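Local coordinates for intermedilysin (PDB 5IMW), which probably lyses host cells by binding cholesterol-containing membranes, inserting into them and assembling with further copies into an oligomeric pore, at residues 27-32 against 349-354. Sequence-based numbering, arbitrary orientation.
Sequences GEKLKN and NTDYIE
Asp-351 meets the departing chain of 27-32 with both backbone and carboxylate, and so illustrates how a side chain can take over where parallel strand pairing gives out. Its amide N donates to Glu-28 O at 2.9 Å, while OD2, through the lone pair turned away from the other oxygen, accepts from Leu-30 N at 3.1 Å. Chi1 of -66° sets CG anti to the carbonyl carbon, beside the backbone N, and OD2 comes within 3.3 Å of Lys-29 CA. Before these two bonds, Gly-27 N reaches Asn-349 O at 2.7 Å in an almost perfectly straight bond (179°). The loop thus stays near the strand for three bonds while slipping out of parallel register by one residue, since Asp-351 N takes Glu-28 O instead of Gly-27 O; the last bond uses a carboxylate oxygen where a strand would offer a carbonyl.

Apolar contact is slight: Leu-30 slides past Asp-351 in the opposite direction, its CG 3.9 Å from Asp-351 CB, and its CD1 lies 4.3 Å from Ile-353 CG1.

Lys-29 starts away from the strand and lays only CB and CG near OD2; its NZ stays 6.3 Å from that oxygen. Thr-350 OG1, anti to its own backbone N, donates to Asp-351 O within the strand, and its CB packs near Gly-27 CA.

On its other edge, 349-354 pairs antiparallel with strand 44-59, where Thr-350, Tyr-352 and Glu-354 bond through their backbones to Ile-55, Gln-53 and Lys-51. The contact follows on from edge strand 24-26 as the chain leaves the sheet, close to His-25, a zinc-binding residue with no metal bound to this chain here, while helix 160-167 packs against Thr-350 and Tyr-352.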
ATOM      1  N   GLY A  27      -9.061  -4.228 -13.789  1.00 87.93           N
ATOM      2  CA  GLY A  27      -8.018  -4.947 -14.488  1.00 80.27           C
ATOM      3  C   GLY A  27      -8.424  -6.384 -14.750  1.00 78.45           C
ATOM      4  O   GLY A  27      -9.607  -6.735 -14.757  1.00 81.75           O
ATOM      5  N   GLU A  28      -7.417  -7.230 -14.960  1.00 95.02           N
ATOM      6  CA  GLU A  28      -7.674  -8.638 -15.233  1.00 79.84           C
ATOM      7  C   GLU A  28      -8.382  -9.293 -14.054  1.00 79.62           C
ATOM      8  O   GLU A  28      -8.103  -8.990 -12.891  1.00 85.27           O
ATOM      9  CB  GLU A  28      -6.366  -9.378 -15.526  1.00 74.55           C
ATOM     10  CG  GLU A  28      -5.816  -9.170 -16.929  1.00 89.04           C
ATOM     11  CD  GLU A  28      -6.685  -9.801 -18.005  1.00103.13           C
ATOM     12  OE1 GLU A  28      -7.731 -10.392 -17.663  1.00 94.98           O
ATOM     13  OE2 GLU A  28      -6.321  -9.706 -19.196  1.00119.53           O
ATOM     14  N   LYS A  29      -9.309 -10.194 -14.367  1.00 92.35           N
ATOM     15  CA  LYS A  29      -9.958 -11.048 -13.383  1.00 82.07           C
ATOM     16  C   LYS A  29      -9.571 -12.488 -13.684  1.00 78.33           C
ATOM     17  O   LYS A  29      -9.860 -12.996 -14.772  1.00 92.92           O
ATOM     18  CB  LYS A  29     -11.477 -10.876 -13.415  1.00 89.08           C
ATOM     19  CG  LYS A  29     -11.963  -9.564 -12.819  1.00 89.98           C
ATOM     20  CD  LYS A  29     -13.019  -9.751 -11.728  1.00 87.50           C
ATOM     21  CE  LYS A  29     -14.408  -9.351 -12.203  1.00103.85           C
ATOM     22  NZ  LYS A  29     -15.343  -9.173 -11.061  1.00109.50           N
ATOM     23  N   LEU A  30      -8.913 -13.136 -12.729  1.00 86.04           N
ATOM     24  CA  LEU A  30      -8.410 -14.490 -12.907  1.00 93.85           C
ATOM     25  C   LEU A  30      -9.223 -15.472 -12.075  1.00 74.91           C
ATOM     26  O   LEU A  30      -9.816 -15.107 -11.056  1.00 71.39           O
ATOM     27  CB  LEU A  30      -6.933 -14.582 -12.508  1.00 86.68           C
ATOM     28  CG  LEU A  30      -6.025 -13.422 -12.923  1.00 77.45           C
ATOM     29  CD1 LEU A  30      -4.577 -13.751 -12.591  1.00 75.46           C
ATOM     30  CD2 LEU A  30      -6.168 -13.091 -14.399  1.00 77.46           C
ATOM     31  N   LYS A  31      -9.254 -16.724 -12.521  1.00 80.02           N
ATOM     32  CA  LYS A  31      -9.864 -17.775 -11.724  1.00 86.30           C
ATOM     33  C   LYS A  31      -8.910 -18.188 -10.611  1.00 78.65           C
ATOM     34  O   LYS A  31      -7.687 -18.126 -10.761  1.00 67.56           O
ATOM     35  CB  LYS A  31     -10.218 -18.992 -12.586  1.00 85.91           C
ATOM     36  CG  LYS A  31     -11.696 -19.404 -12.573  1.00 86.20           C
ATOM     37  CD  LYS A  31     -12.285 -19.551 -11.164  1.00 88.30           C
ATOM     38  CE  LYS A  31     -13.788 -19.344 -11.156  1.00 99.39           C
ATOM     39  NZ  LYS A  31     -14.290 -18.953  -9.810  1.00 81.65           N
ATOM     40  N   ASN A  32      -9.484 -18.605  -9.483  1.00 80.94           N
ATOM     41  CA  ASN A  32      -8.679 -19.016  -8.342  1.00 87.83           C
ATOM     42  C   ASN A  32      -7.606 -20.002  -8.785  1.00 76.82           C
ATOM     43  O   ASN A  32      -7.846 -20.866  -9.633  1.00 67.56           O
ATOM     44  CB  ASN A  32      -9.570 -19.642  -7.267  1.00 75.78           C
ATOM     45  CG  ASN A  32     -10.677 -18.710  -6.819  1.00 92.13           C
ATOM     46  OD1 ASN A  32     -11.090 -17.818  -7.558  1.00 86.81           O
ATOM     47  ND2 ASN A  32     -11.160 -18.910  -5.601  1.00 80.93           N
ATOM     48  N   ASN A 349      -9.287  -1.767  -9.404  1.00 88.57           N
ATOM     49  CA  ASN A 349      -9.436  -3.145  -8.963  1.00 76.43           C
ATOM     50  C   ASN A 349      -8.789  -4.074  -9.982  1.00 75.85           C
ATOM     51  O   ASN A 349      -8.775  -3.789 -11.182  1.00 83.65           O
ATOM     52  CB  ASN A 349     -10.916  -3.510  -8.778  1.00 74.34           C
ATOM     53  CG  ASN A 349     -11.659  -2.510  -7.908  1.00 78.98           C
ATOM     54  OD1 ASN A 349     -11.056  -1.811  -7.094  1.00 89.51           O
ATOM     55  ND2 ASN A 349     -12.974  -2.438  -8.077  1.00 78.82           N
ATOM     56  N   THR A 350      -8.250  -5.187  -9.494  1.00 83.68           N
ATOM     57  CA  THR A 350      -7.594  -6.157 -10.366  1.00 88.92           C
ATOM     58  C   THR A 350      -7.291  -7.410  -9.557  1.00 83.60           C
ATOM     59  O   THR A 350      -7.359  -7.412  -8.326  1.00 87.34           O
ATOM     60  CB  THR A 350      -6.309  -5.586 -10.979  1.00 74.27           C
ATOM     61  OG1 THR A 350      -5.681  -6.577 -11.802  1.00 94.59           O
ATOM     62  CG2 THR A 350      -5.342  -5.158  -9.896  1.00 83.01           C
ATOM     63  N   ASP A 351      -6.965  -8.481 -10.275  1.00 77.63           N
ATOM     64  CA  ASP A 351      -6.445  -9.704  -9.686  1.00 89.40           C
ATOM     65  C   ASP A 351      -4.986  -9.875 -10.087  1.00 91.05           C
ATOM     66  O   ASP A 351      -4.501  -9.239 -11.027  1.00 80.42           O
ATOM     67  CB  ASP A 351      -7.262 -10.925 -10.125  1.00 82.83           C
ATOM     68  CG  ASP A 351      -8.681 -10.900  -9.587  1.00 86.29           C
ATOM     69  OD1 ASP A 351      -8.923 -10.207  -8.578  1.00 87.96           O
ATOM     70  OD2 ASP A 351      -9.553 -11.580 -10.168  1.00 87.48           O
ATOM     71  N   TYR A 352      -4.284 -10.741  -9.360  1.00 73.20           N
ATOM     72  CA  TYR A 352      -2.867 -10.953  -9.619  1.00 73.90           C
ATOM     73  C   TYR A 352      -2.414 -12.234  -8.933  1.00 76.03           C
ATOM     74  O   TYR A 352      -3.066 -12.732  -8.012  1.00 67.56           O
ATOM     75  CB  TYR A 352      -2.030  -9.757  -9.142  1.00 80.84           C
ATOM     76  CG  TYR A 352      -2.042  -9.548  -7.642  1.00 78.28           C
ATOM     77  CD1 TYR A 352      -3.162  -9.032  -7.000  1.00 78.76           C
ATOM     78  CD2 TYR A 352      -0.931  -9.858  -6.870  1.00 67.56           C
ATOM     79  CE1 TYR A 352      -3.176  -8.840  -5.631  1.00 72.96           C
ATOM     80  CE2 TYR A 352      -0.937  -9.669  -5.502  1.00 67.56           C
ATOM     81  CZ  TYR A 352      -2.059  -9.160  -4.887  1.00 67.56           C
ATOM     82  OH  TYR A 352      -2.066  -8.970  -3.524  1.00 67.56           O
ATOM     83  N   ILE A 353      -1.289 -12.762  -9.408  1.00 72.57           N
ATOM     84  CA  ILE A 353      -0.693 -13.976  -8.859  1.00 80.14           C
ATOM     85  C   ILE A 353       0.250 -13.607  -7.720  1.00 80.91           C
ATOM     86  O   ILE A 353       1.289 -12.977  -7.940  1.00 94.14           O
ATOM     87  CB  ILE A 353       0.053 -14.758  -9.949  1.00103.33           C
ATOM     88  CG1 ILE A 353      -0.931 -15.327 -10.976  1.00 88.71           C
ATOM     89  CG2 ILE A 353       0.903 -15.866  -9.343  1.00 90.97           C
ATOM     90  CD1 ILE A 353      -1.921 -16.335 -10.422  1.00 84.72           C
ATOM     91  N   GLU A 354      -0.094 -14.037  -6.509  1.00 74.94           N
ATOM     92  CA  GLU A 354       0.649 -13.682  -5.300  1.00 81.20           C
ATOM     93  C   GLU A 354       1.567 -14.837  -4.914  1.00 89.42           C
ATOM     94  O   GLU A 354       1.123 -15.840  -4.347  1.00 88.43           O
ATOM     95  CB  GLU A 354      -0.316 -13.335  -4.172  1.00 82.76           C
ATOM     96  CG  GLU A 354       0.229 -13.544  -2.763  1.00 92.92           C
ATOM     97  CD  GLU A 354      -0.362 -12.568  -1.768  1.00 97.57           C
ATOM     98  OE1 GLU A 354      -0.285 -11.346  -2.018  1.00100.18           O
ATOM     99  OE2 GLU A 354      -0.917 -13.021  -0.745  1.00102.35           O
TER